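Side-chain contacts in acidocalcisomal pyrophosphatase (Trypanosoma brucei brucei, PDB 5C5V), which probably hydrolyses inorganic pyrophosphate with the help of magnesium ions, as other members of the soluble PPase family do: residues R11-F16 with E62-W67; S127-I132 with N328-L333; D256-C261 with E291-Y296. All blocks are in the same frame, centred on the assembly; numbering follows the deposited sequence.

Interaction 1 of 3, residues R11-F16 with E62-W67; sequences RLFSAF and EKFWAW
F64 meets both L12 and F13, taking one neighbour with the far end of its ring and the other with its root. At the far end, L12 CD1 comes within 4.0 Å of F64 CZ, the leucine and phenylalanine side chains crossing at about a right angle. At the root, F13 CE2 reaches to 3.9 Å from F64 CB, and F13 CD2 lies equally close, 3.9 Å, to F64 CD2. The two phenylalanine side chains run past each other in opposite directions, so the F13 ring lies beside the stem and root of the F64 ring; their planes are inclined at 56° with centroids 5.8 Å apart, a tilted arrangement that is neither a stack nor a T. The first torsion explains the reach: F64 carries CG anti to its own nitrogen (chi1 175°), which sends the ring across to the 11-16 segment.

Behind these three, F61 meets the F13 ring edge-to-face, M9 packs on F64, and V32 and Y35 of helix 26-36 together with F87 of helix 73-87 hold L12. Helices 3-14 and 61-69 are thus joined inside a small helical bundle of the N-terminal part, which fits the EF-hand character reported for this protein. On the same 11-16 segment, S14, A15 and F16 pack on N328, H331 and V336 of the second subunit.

The contact itself is wholly apolar and buried. With neither a hydrogen bond nor a charge pair between the two segments, their association here rests on dispersion and on the exclusion of water from three side chains.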
# COMPACT_ATOMS: atom_id res chain seq x y z
N ARG A 11 -5.15 26.14 -30.08
CA ARG A 11 -6.11 25.07 -29.81
C ARG A 11 -7.18 25.01 -30.91
O ARG A 11 -7.63 23.93 -31.30
CB ARG A 11 -6.76 25.25 -28.44
CG ARG A 11 -5.80 24.99 -27.28
CD ARG A 11 -6.53 24.98 -25.95
NE ARG A 11 -7.09 26.28 -25.62
CZ ARG A 11 -6.45 27.21 -24.93
NH1 ARG A 11 -5.22 26.98 -24.48
NH2 ARG A 11 -7.03 28.38 -24.68
N LEU A 12 -7.56 26.17 -31.44
CA LEU A 12 -8.48 26.23 -32.55
C LEU A 12 -7.91 25.48 -33.75
O LEU A 12 -8.61 24.73 -34.44
CB LEU A 12 -8.78 27.70 -32.92
CG LEU A 12 -9.62 28.10 -34.14
CD1 LEU A 12 -8.83 28.02 -35.41
CD2 LEU A 12 -10.87 27.26 -34.25
N PHE A 13 -6.64 25.74 -34.01
CA PHE A 13 -5.93 25.15 -35.14
C PHE A 13 -5.90 23.62 -35.01
O PHE A 13 -6.13 22.89 -35.98
CB PHE A 13 -4.52 25.74 -35.21
CG PHE A 13 -3.76 25.34 -36.44
CD1 PHE A 13 -3.08 24.14 -36.49
CD2 PHE A 13 -3.72 26.18 -37.53
CE1 PHE A 13 -2.38 23.79 -37.63
CE2 PHE A 13 -3.02 25.83 -38.66
CZ PHE A 13 -2.34 24.63 -38.71
N SER A 14 -5.65 23.15 -33.80
CA SER A 14 -5.58 21.71 -33.54
C SER A 14 -6.91 21.03 -33.82
O SER A 14 -6.94 19.85 -34.15
CB SER A 14 -5.14 21.43 -32.11
OG SER A 14 -3.81 21.85 -31.92
N ALA A 15 -8.01 21.77 -33.70
CA ALA A 15 -9.31 21.17 -33.99
C ALA A 15 -9.50 20.99 -35.49
O ALA A 15 -10.45 20.35 -35.93
CB ALA A 15 -10.42 22.00 -33.41
N PHE A 16 -8.58 21.54 -36.28
CA PHE A 16 -8.63 21.38 -37.73
C PHE A 16 -7.42 20.62 -38.25
O PHE A 16 -7.28 20.39 -39.44
CB PHE A 16 -8.75 22.74 -38.44
CG PHE A 16 -10.05 23.44 -38.17
CD1 PHE A 16 -11.17 23.18 -38.94
CD2 PHE A 16 -10.16 24.35 -37.13
CE1 PHE A 16 -12.37 23.81 -38.68
CE2 PHE A 16 -11.35 24.99 -36.88
CZ PHE A 16 -12.46 24.72 -37.65
N GLU A 62 1.94 28.63 -37.70
CA GLU A 62 2.70 29.87 -37.65
C GLU A 62 2.27 30.83 -38.75
O GLU A 62 2.18 32.03 -38.54
CB GLU A 62 4.20 29.59 -37.73
CG GLU A 62 5.08 30.62 -37.01
CD GLU A 62 4.72 30.78 -35.54
OE1 GLU A 62 4.54 29.75 -34.84
OE2 GLU A 62 4.64 31.93 -35.06
N LYS A 63 1.97 30.30 -39.93
CA LYS A 63 1.49 31.14 -41.02
C LYS A 63 0.03 31.51 -40.80
O LYS A 63 -0.39 32.61 -41.13
CB LYS A 63 1.64 30.45 -42.37
CG LYS A 63 3.04 29.95 -42.70
CD LYS A 63 3.13 29.59 -44.18
CE LYS A 63 4.17 28.51 -44.47
NZ LYS A 63 4.13 28.16 -45.94
N PHE A 64 -0.74 30.60 -40.23
CA PHE A 64 -2.13 30.89 -39.91
C PHE A 64 -2.21 32.03 -38.91
O PHE A 64 -3.05 32.92 -39.04
CB PHE A 64 -2.83 29.64 -39.37
CG PHE A 64 -4.24 29.90 -38.90
CD1 PHE A 64 -5.27 30.04 -39.81
CD2 PHE A 64 -4.52 29.99 -37.55
CE1 PHE A 64 -6.56 30.27 -39.37
CE2 PHE A 64 -5.81 30.22 -37.11
CZ PHE A 64 -6.83 30.36 -38.02
N TRP A 65 -1.32 32.00 -37.91
CA TRP A 65 -1.24 33.06 -36.92
C TRP A 65 -0.91 34.39 -37.59
O TRP A 65 -1.52 35.41 -37.29
CB TRP A 65 -0.19 32.74 -35.87
CG TRP A 65 -0.03 33.77 -34.77
CD1 TRP A 65 1.13 34.40 -34.40
CD2 TRP A 65 -1.05 34.27 -33.89
NE1 TRP A 65 0.89 35.26 -33.36
CE2 TRP A 65 -0.44 35.20 -33.02
CE3 TRP A 65 -2.42 34.02 -33.75
CZ2 TRP A 65 -1.14 35.87 -32.03
CZ3 TRP A 65 -3.12 34.70 -32.77
CH2 TRP A 65 -2.48 35.61 -31.92
N ALA A 66 0.05 34.37 -38.52
CA ALA A 66 0.45 35.56 -39.25
C ALA A 66 -0.73 36.16 -40.01
O ALA A 66 -0.94 37.38 -39.97
CB ALA A 66 1.59 35.24 -40.21
N TRP A 67 -1.46 35.31 -40.71
CA TRP A 67 -2.65 35.74 -41.43
C TRP A 67 -3.66 36.38 -40.49
O TRP A 67 -4.20 37.46 -40.77
CB TRP A 67 -3.30 34.57 -42.17
CG TRP A 67 -4.73 34.85 -42.48
CD1 TRP A 67 -5.22 35.58 -43.54
CD2 TRP A 67 -5.87 34.46 -41.70
NE1 TRP A 67 -6.59 35.64 -43.47
CE2 TRP A 67 -7.01 34.96 -42.35
CE3 TRP A 67 -6.03 33.73 -40.52
CZ2 TRP A 67 -8.30 34.75 -41.86
CZ3 TRP A 67 -7.30 33.52 -40.03
CH2 TRP A 67 -8.43 34.03 -40.70

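Interaction 2 of 3, residues S127-I132 with N328-L333; sequences SPWHDI and NMWHNL
The W129 indole has H130 CE1 over one face, 3.3 Å above the plane and toward the rim, with W330 NE1 higher above that same face. The H130 imidazole in turn has W129 CB over its centre, while W330 comes to its edge. W330 meets H130 rim to rim, the planes 27° apart, but is tilted by 52° against the five-membered ring of W129.

The edge meeting is a hydrogen bond: W330 NE1 donates to H130 ND1 at 3.0 Å and 168°, lying nearly in the plane of both rings. W330 CZ2 also passes 3.6 Å from the H130 carbonyl O. At the far end of W129, CH2 rests 3.7 Å from L333 CD2, the two side chains crossing at about a right angle. W330 keeps CG anti to its backbone nitrogen, pointing the indole out of helix 316-336 toward the short helix 128-131.

That short helix is held by S127, its N-cap, whose OG accepts from H130 N at 3.1 Å and weakly from W129 N; D131 OD2 accepts from S127 N at 2.7 Å, through its anti lone pair. T204 O takes W129 NE1 and G340 O takes H130 NE2. M329 packs on V18 of the second subunit.

Since ND1 accepts from W330 and NE2 donates to G340 O, H130 is probably neutral with its proton on NE2, its ring rotation fixed at both nitrogens within an aromatic cluster whose W129 side chain is about 7 Å from that of D221, a magnesium ligand.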
# COMPACT_ATOMS: atom_id res chain seq x y z
N SER A 127 2.36 35.36 -2.24
CA SER A 127 2.66 34.94 -0.88
C SER A 127 2.20 33.51 -0.66
O SER A 127 1.05 33.19 -0.90
CB SER A 127 1.98 35.86 0.13
OG SER A 127 2.02 35.26 1.41
N PRO A 128 3.11 32.64 -0.19
CA PRO A 128 2.69 31.26 0.11
C PRO A 128 1.60 31.25 1.17
O PRO A 128 0.73 30.40 1.17
CB PRO A 128 3.97 30.61 0.63
CG PRO A 128 4.75 31.74 1.19
CD PRO A 128 4.49 32.89 0.26
N TRP A 129 1.65 32.22 2.07
CA TRP A 129 0.65 32.38 3.11
C TRP A 129 -0.71 32.84 2.56
O TRP A 129 -1.74 32.22 2.82
CB TRP A 129 1.17 33.39 4.13
CG TRP A 129 0.35 33.55 5.36
CD1 TRP A 129 -0.65 32.74 5.80
CD2 TRP A 129 0.46 34.61 6.32
NE1 TRP A 129 -1.17 33.21 6.99
CE2 TRP A 129 -0.51 34.37 7.32
CE3 TRP A 129 1.29 35.73 6.43
CZ2 TRP A 129 -0.67 35.22 8.42
CZ3 TRP A 129 1.12 36.57 7.51
CH2 TRP A 129 0.15 36.31 8.50
N HIS A 130 -0.73 33.91 1.77
CA HIS A 130 -2.01 34.48 1.38
C HIS A 130 -2.56 33.92 0.08
O HIS A 130 -3.76 33.85 -0.09
CB HIS A 130 -1.91 36.00 1.27
CG HIS A 130 -1.36 36.65 2.50
ND1 HIS A 130 -1.87 36.41 3.75
CD2 HIS A 130 -0.32 37.51 2.66
CE1 HIS A 130 -1.18 37.09 4.64
NE2 HIS A 130 -0.23 37.76 4.01
N ASP A 131 -1.69 33.52 -0.84
CA ASP A 131 -2.14 33.27 -2.20
C ASP A 131 -2.31 31.79 -2.57
O ASP A 131 -2.96 31.49 -3.57
CB ASP A 131 -1.19 33.95 -3.17
CG ASP A 131 -1.23 35.45 -3.02
OD1 ASP A 131 -2.33 36.01 -3.13
OD2 ASP A 131 -0.17 36.06 -2.76
N ILE A 132 -1.75 30.89 -1.78
CA ILE A 132 -2.02 29.47 -1.96
C ILE A 132 -3.33 29.10 -1.29
O ILE A 132 -3.51 29.37 -0.10
CB ILE A 132 -0.89 28.58 -1.40
CG1 ILE A 132 0.41 28.86 -2.14
CG2 ILE A 132 -1.26 27.12 -1.53
CD1 ILE A 132 1.60 28.12 -1.56
N ASN A 328 -11.18 32.13 8.97
CA ASN A 328 -11.96 33.33 9.26
C ASN A 328 -11.08 34.43 9.84
O ASN A 328 -11.17 35.59 9.42
CB ASN A 328 -13.09 33.02 10.22
CG ASN A 328 -14.14 32.15 9.60
OD1 ASN A 328 -14.30 32.14 8.39
ND2 ASN A 328 -14.86 31.41 10.42
N MET A 329 -10.24 34.05 10.79
CA MET A 329 -9.32 34.98 11.43
C MET A 329 -8.36 35.55 10.39
O MET A 329 -8.03 36.74 10.42
CB MET A 329 -8.52 34.30 12.55
CG MET A 329 -9.35 33.76 13.72
SD MET A 329 -8.42 32.55 14.74
CE MET A 329 -9.73 31.99 15.81
N TRP A 330 -7.91 34.69 9.48
CA TRP A 330 -7.04 35.11 8.39
C TRP A 330 -7.79 36.08 7.46
O TRP A 330 -7.20 37.02 6.97
CB TRP A 330 -6.50 33.91 7.61
CG TRP A 330 -5.83 34.32 6.30
CD1 TRP A 330 -4.55 34.75 6.12
CD2 TRP A 330 -6.44 34.36 5.00
NE1 TRP A 330 -4.32 35.04 4.80
CE2 TRP A 330 -5.46 34.81 4.09
CE3 TRP A 330 -7.71 34.03 4.52
CZ2 TRP A 330 -5.72 34.94 2.72
CZ3 TRP A 330 -7.96 34.18 3.15
CH2 TRP A 330 -6.96 34.62 2.28
N HIS A 331 -9.07 35.82 7.21
CA HIS A 331 -9.89 36.72 6.39
C HIS A 331 -9.95 38.08 7.06
O HIS A 331 -9.83 39.11 6.40
CB HIS A 331 -11.32 36.18 6.19
CG HIS A 331 -11.46 35.22 5.04
ND1 HIS A 331 -11.47 35.62 3.73
CD2 HIS A 331 -11.61 33.88 5.03
CE1 HIS A 331 -11.61 34.57 2.94
NE2 HIS A 331 -11.71 33.50 3.71
N ASN A 332 -10.12 38.08 8.38
CA ASN A 332 -10.20 39.34 9.12
C ASN A 332 -8.87 40.08 9.08
O ASN A 332 -8.82 41.31 9.00
CB ASN A 332 -10.62 39.11 10.58
CG ASN A 332 -10.88 40.41 11.33
OD1 ASN A 332 -10.05 40.86 12.12
ND2 ASN A 332 -12.03 41.02 11.08
N LEU A 333 -7.78 39.32 9.14
CA LEU A 333 -6.46 39.92 9.13
C LEU A 333 -6.15 40.59 7.78
O LEU A 333 -5.79 41.77 7.73
CB LEU A 333 -5.40 38.87 9.45
CG LEU A 333 -3.95 39.34 9.33
CD1 LEU A 333 -3.53 40.12 10.56
CD2 LEU A 333 -3.02 38.16 9.09

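Interaction 3 of 3, residues D256-C261 with E291-Y296; sequences DWKVVC and EWFRVY. With MG (magnesium ion), chain E; MG (magnesium ion), chain D; 2PN (imidodiphosphoric acid), chain C.
The NZ of K258 is gripped by D256 O at 3.1 Å, met from above the carbonyl plane, by D256 OD2 in a salt bridge whose hydrogen bond is weak, by D224 OD2, and by a water. This is the acidic metal site of the soluble pyrophosphatase fold, built where strand 254-263 of the β-sheet faces helix 285-295. The carboxylate of D256 bridges two magnesium ions, OD1 to one and OD2 to the other, each at 2.0 Å. D219 and D224 complete the protein ligands of the first, D251 those of the second, and imidodiphosphate O5 binds both. Placed beside this cluster, the lysine probably offsets some of its negative charge.

Strand and helix touch through the same lysine. Bends at chi2 and chi4 (-76° and -69°) fold its chain over the ring of F293, where K258 CE is 3.8 Å from the centroid of the F293 ring, 22° off its normal: a CH-π contact over one face. The ammonium is farther out, so any cation-π attraction is weak. W292 CE3 lies over the opposite face, leaving the F293 ring sandwiched.

Further along the helix segment, W292 CZ3 lies over one face of the Y296 ring, toward its rim, and Y296 reaches the ligand with its hydroxyl. Y198, R187 and K297 also bond the ligand. That water, coordinated to the second magnesium, donates to Y296 OH and accepts from K258 NZ, linking the two segments. Y296 OH itself donates to imidodiphosphate O3 at 2.6 Å, with O3 near the plane of the phenol ring.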
# COMPACT_ATOMS: atom_id res chain seq x y z
N ASP A 256 -1.32 27.07 20.07
CA ASP A 256 -0.40 26.64 19.03
C ASP A 256 -0.78 25.25 18.54
O ASP A 256 0.03 24.32 18.60
CB ASP A 256 1.03 26.69 19.56
CG ASP A 256 2.04 26.85 18.47
OD1 ASP A 256 1.66 27.23 17.34
OD2 ASP A 256 3.24 26.62 18.75
N TRP A 257 -2.03 25.13 18.08
CA TRP A 257 -2.57 23.89 17.55
C TRP A 257 -1.58 23.21 16.64
O TRP A 257 -0.92 23.86 15.84
CB TRP A 257 -3.85 24.13 16.76
CG TRP A 257 -4.98 24.74 17.50
CD1 TRP A 257 -5.43 26.03 17.39
CD2 TRP A 257 -5.84 24.11 18.46
NE1 TRP A 257 -6.50 26.24 18.22
CE2 TRP A 257 -6.78 25.07 18.89
CE3 TRP A 257 -5.90 22.82 19.00
CZ2 TRP A 257 -7.77 24.79 19.82
CZ3 TRP A 257 -6.89 22.53 19.93
CH2 TRP A 257 -7.81 23.52 20.33
N LYS A 258 -1.51 21.89 16.76
CA LYS A 258 -0.69 21.08 15.87
C LYS A 258 -1.58 20.08 15.15
O LYS A 258 -2.00 19.08 15.74
CB LYS A 258 0.42 20.37 16.64
CG LYS A 258 1.45 21.30 17.26
CD LYS A 258 2.42 21.84 16.23
CE LYS A 258 3.45 22.76 16.86
NZ LYS A 258 2.83 24.03 17.34
N VAL A 259 -1.88 20.37 13.89
CA VAL A 259 -2.78 19.51 13.13
C VAL A 259 -2.02 18.30 12.61
O VAL A 259 -0.93 18.42 12.04
CB VAL A 259 -3.43 20.26 11.95
CG1 VAL A 259 -4.27 19.30 11.10
CG2 VAL A 259 -4.30 21.41 12.46
N VAL A 260 -2.60 17.12 12.83
CA VAL A 260 -2.05 15.88 12.30
C VAL A 260 -2.72 15.62 10.97
O VAL A 260 -3.95 15.60 10.88
CB VAL A 260 -2.29 14.67 13.25
CG1 VAL A 260 -1.74 13.38 12.62
CG2 VAL A 260 -1.64 14.90 14.62
N CYS A 261 -1.91 15.42 9.93
CA CYS A 261 -2.48 15.20 8.61
C CYS A 261 -1.63 14.21 7.84
O CYS A 261 -0.52 13.88 8.26
CB CYS A 261 -2.58 16.53 7.83
SG CYS A 261 -0.96 17.28 7.50
N GLU A 291 5.11 14.07 22.58
CA GLU A 291 6.29 14.15 23.44
C GLU A 291 7.38 15.06 22.87
O GLU A 291 7.96 15.86 23.59
CB GLU A 291 6.86 12.74 23.68
CG GLU A 291 8.15 12.73 24.50
CD GLU A 291 7.96 13.09 25.97
OE1 GLU A 291 6.80 13.25 26.44
OE2 GLU A 291 8.98 13.23 26.67
N TRP A 292 7.66 14.92 21.58
CA TRP A 292 8.62 15.79 20.92
C TRP A 292 8.24 17.28 21.13
O TRP A 292 9.07 18.10 21.52
CB TRP A 292 8.69 15.45 19.44
CG TRP A 292 9.91 15.96 18.76
CD1 TRP A 292 11.07 15.26 18.51
CD2 TRP A 292 10.12 17.29 18.26
NE1 TRP A 292 11.98 16.09 17.87
CE2 TRP A 292 11.42 17.33 17.71
CE3 TRP A 292 9.34 18.44 18.22
CZ2 TRP A 292 11.95 18.48 17.13
CZ3 TRP A 292 9.87 19.58 17.65
CH2 TRP A 292 11.16 19.59 17.11
N PHE A 293 6.98 17.62 20.89
CA PHE A 293 6.55 19.02 21.04
C PHE A 293 6.46 19.42 22.50
O PHE A 293 6.59 20.60 22.83
CB PHE A 293 5.22 19.28 20.34
CG PHE A 293 5.35 19.46 18.86
CD1 PHE A 293 6.13 20.50 18.35
CD2 PHE A 293 4.73 18.60 17.98
CE1 PHE A 293 6.28 20.67 16.99
CE2 PHE A 293 4.87 18.76 16.62
CZ PHE A 293 5.65 19.80 16.12
N ARG A 294 6.28 18.43 23.39
CA ARG A 294 6.22 18.73 24.81
C ARG A 294 7.58 19.22 25.31
O ARG A 294 7.65 20.23 26.01
CB ARG A 294 5.80 17.50 25.63
CG ARG A 294 5.63 17.81 27.12
CD ARG A 294 5.27 16.58 27.96
NE ARG A 294 6.41 15.68 28.10
CZ ARG A 294 7.32 15.78 29.07
NH1 ARG A 294 7.23 16.72 30.00
NH2 ARG A 294 8.33 14.92 29.11
N VAL A 295 8.65 18.54 24.89
CA VAL A 295 9.95 18.76 25.52
C VAL A 295 11.00 19.48 24.68
O VAL A 295 12.05 19.84 25.21
CB VAL A 295 10.59 17.40 25.94
CG1 VAL A 295 9.63 16.58 26.77
CG2 VAL A 295 11.06 16.61 24.71
N TYR A 296 10.74 19.71 23.39
CA TYR A 296 11.84 20.08 22.49
C TYR A 296 12.54 21.39 22.83
O TYR A 296 13.71 21.54 22.53
CB TYR A 296 11.37 20.10 21.02
CG TYR A 296 10.50 21.26 20.57
CD1 TYR A 296 10.93 22.12 19.56
CD2 TYR A 296 9.23 21.47 21.10
CE1 TYR A 296 10.13 23.18 19.10
CE2 TYR A 296 8.42 22.54 20.67
CZ TYR A 296 8.88 23.38 19.66
OH TYR A 296 8.09 24.41 19.23
MG MG E . 2.94 27.77 15.86
MG MG D . 5.17 27.08 18.52
P1 2PN C . 8.17 27.25 17.22
O1 2PN C . 8.95 28.53 16.82
O2 2PN C . 7.18 27.63 18.36
O3 2PN C . 9.18 26.15 17.63
N1 2PN C . 7.37 26.69 15.92
P2 2PN C . 6.07 27.41 15.23
O4 2PN C . 6.39 28.91 14.88
O5 2PN C . 4.95 27.37 16.25
O6 2PN C . 5.70 26.70 14.00
O HOH W 1 5.72 25.12 18.09
O HOH W 2 4.75 29.26 18.78
O HOH W 3 1.13 28.42 14.77
O HOH W 4 3.82 28.83 14.51

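From the N terminus, interaction 1 closes first, bringing helix 61-69 back onto helix 3-14 within the N-terminal helical part; it is complete before interaction 2 opens. Interaction 2 then spans nearly 200 residues, fastening the short helix 128-131 to the long helix 316-336 near the C terminus. Within that loop falls interaction 3, a much shorter closure between strand 254-263 and helix 285-295, its nearest atoms about 7 Å from interaction 2. Interaction 1 stands apart, its centre about 42 Å from that of interaction 2 and about 56 Å from that of interaction 3. Interactions 1 and 2 both border the second subunit, where 11-16 of one subunit packs against helix 316-336 of the other.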